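Local coordinates for putative pyrroline carboxylate reductase (Streptococcus pyogenes, PDB 2AHR) that catalyses the NAD(P)H-dependent reduction of 1-pyrroline-5-carboxylate to L-proline, the last step of proline biosynthesis, at the interface of chains A and B. Numbering follows the deposited sequence. Chains: chain A/B, putative pyrroline carboxylate reductase.

The interface of chains A and B. Residues chain A 173-174, 177; chain B 215-216, 219, 237, 242.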
# COMPACT_ATOMS: atom_id res chain seq x y z
N TYR A 173 -12.87 8.80 21.77
CA TYR A 173 -13.54 9.97 21.21
C TYR A 173 -13.30 10.11 19.69
O TYR A 173 -14.19 10.52 18.95
CB TYR A 173 -13.17 11.26 21.97
CG TYR A 173 -13.68 11.31 23.41
CD1 TYR A 173 -15.00 10.96 23.73
CD2 TYR A 173 -12.85 11.70 24.46
CE1 TYR A 173 -15.46 10.99 25.05
CE2 TYR A 173 -13.30 11.72 25.79
CZ TYR A 173 -14.60 11.38 26.08
OH TYR A 173 -15.05 11.42 27.38
N LEU A 174 -12.10 9.78 19.23
CA LEU A 174 -11.87 9.82 17.78
C LEU A 174 -12.78 8.79 17.13
O LEU A 174 -13.31 9.00 16.05
CB LEU A 174 -10.40 9.56 17.43
CG LEU A 174 -10.00 9.91 15.99
CD1 LEU A 174 -9.95 11.44 15.75
CD2 LEU A 174 -8.65 9.24 15.58
N GLU A 177 -16.40 10.06 17.10
CA GLU A 177 -16.39 11.12 16.09
C GLU A 177 -16.42 10.55 14.67
O GLU A 177 -17.06 11.12 13.78
CB GLU A 177 -15.12 11.95 16.27
CG GLU A 177 -14.97 13.12 15.29
CD GLU A 177 -16.06 14.17 15.46
OE1 GLU A 177 -16.73 14.20 16.52
OE2 GLU A 177 -16.24 14.97 14.51
N PRO B 215 -16.45 15.85 20.95
CA PRO B 215 -15.35 14.86 21.04
C PRO B 215 -13.95 15.43 20.77
O PRO B 215 -12.99 15.11 21.48
CB PRO B 215 -15.74 13.83 19.98
CG PRO B 215 -17.25 13.94 19.92
CD PRO B 215 -17.56 15.38 20.10
N HIS B 216 -13.83 16.29 19.76
CA HIS B 216 -12.57 16.97 19.49
C HIS B 216 -12.11 17.93 20.59
O HIS B 216 -10.91 18.03 20.83
CB HIS B 216 -12.57 17.65 18.13
CG HIS B 216 -12.23 16.72 17.01
ND1 HIS B 216 -10.97 16.17 16.86
CD2 HIS B 216 -12.98 16.22 15.99
CE1 HIS B 216 -10.96 15.38 15.80
NE2 HIS B 216 -12.16 15.40 15.25
N ILE B 219 -10.59 15.62 23.05
CA ILE B 219 -9.27 15.23 22.54
C ILE B 219 -8.22 16.30 22.86
O ILE B 219 -7.15 15.98 23.38
CB ILE B 219 -9.33 14.87 21.07
CG1 ILE B 219 -10.14 13.57 20.91
CG2 ILE B 219 -7.89 14.74 20.46
CD1 ILE B 219 -10.45 13.20 19.46
N GLU B 237 -4.29 8.53 13.09
CA GLU B 237 -4.32 9.34 11.88
C GLU B 237 -3.50 8.71 10.76
O GLU B 237 -3.96 8.61 9.64
CB GLU B 237 -3.76 10.76 12.16
CG GLU B 237 -4.69 11.62 13.03
CD GLU B 237 -6.05 11.82 12.36
OE1 GLU B 237 -6.10 11.90 11.11
OE2 GLU B 237 -7.06 11.88 13.08
N THR B 242 -10.17 6.93 11.26
CA THR B 242 -11.42 7.61 10.85
C THR B 242 -11.97 7.11 9.51
O THR B 242 -13.17 6.85 9.38
CB THR B 242 -11.30 9.18 10.88
OG1 THR B 242 -11.06 9.62 12.23
CG2 THR B 242 -12.60 9.84 10.41
O HOH W 1 -12.87 10.91 13.75
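A:Leu174 and A:Glu177, one helical turn apart on the long helix 158-185, press against the short helix 215-222 of chain B, where B:His216 meets both. The patch belongs to the dimerisation region of the pyrroline-5-carboxylate reductase family; helix against helix, it is part of a two-fold symmetric interface and has a twin with the chains exchanged. It illustrates how helices can pair with no direct polar bond: no nitrogen or oxygen of one chain comes within bonding reach of the other here.

Van der Waals packing carries most of the contact. The A:Glu177 side chain, CG anti to the backbone N (chi1 -179°) and then bent at chi2, crosses the B:His216 imidazole at about a right angle, coming from above one face and tilted outward over NE2 and CD2. Its CG methylene is 3.6 Å from B:His216 NE2, and the carboxylate carbon CD is 3.7 Å from B:His216 CD2, with the carboxylate and ring planes turned 64° apart. The carboxylate oxygen OE1 points the other way, to B:Pro215, coming 3.4 Å from CG of the pyrrolidine ring. A:Leu174 has CG anti to its backbone N (chi1 -166°), which sends the isobutyl group towards helices 228-239 and 241-258 of chain B. There its two methyls straddle B:Glu237 OE2, while CD1 also touches B:His216 CE1 at 4.1 Å. On the other flank, B:Ile219 extends its CD1 methyl to the backbone of A:Leu174, 4.0 Å from CA, and its CG1 packs on A:Tyr173 CB.

Polar linkage is indirect. Water 1 bridges the carbonyl O of A:Leu174, at 3.0 Å, and the hydroxyl OG1 of B:Thr242, at 2.7 Å, joining the long helix to the start of helix 241-258.

A charge effect is possible: A:Glu177 OE2 stands 4.2 Å from B:His216 NE2, too far for a bond, yet the carboxylate could stabilise the imidazole if it is protonated.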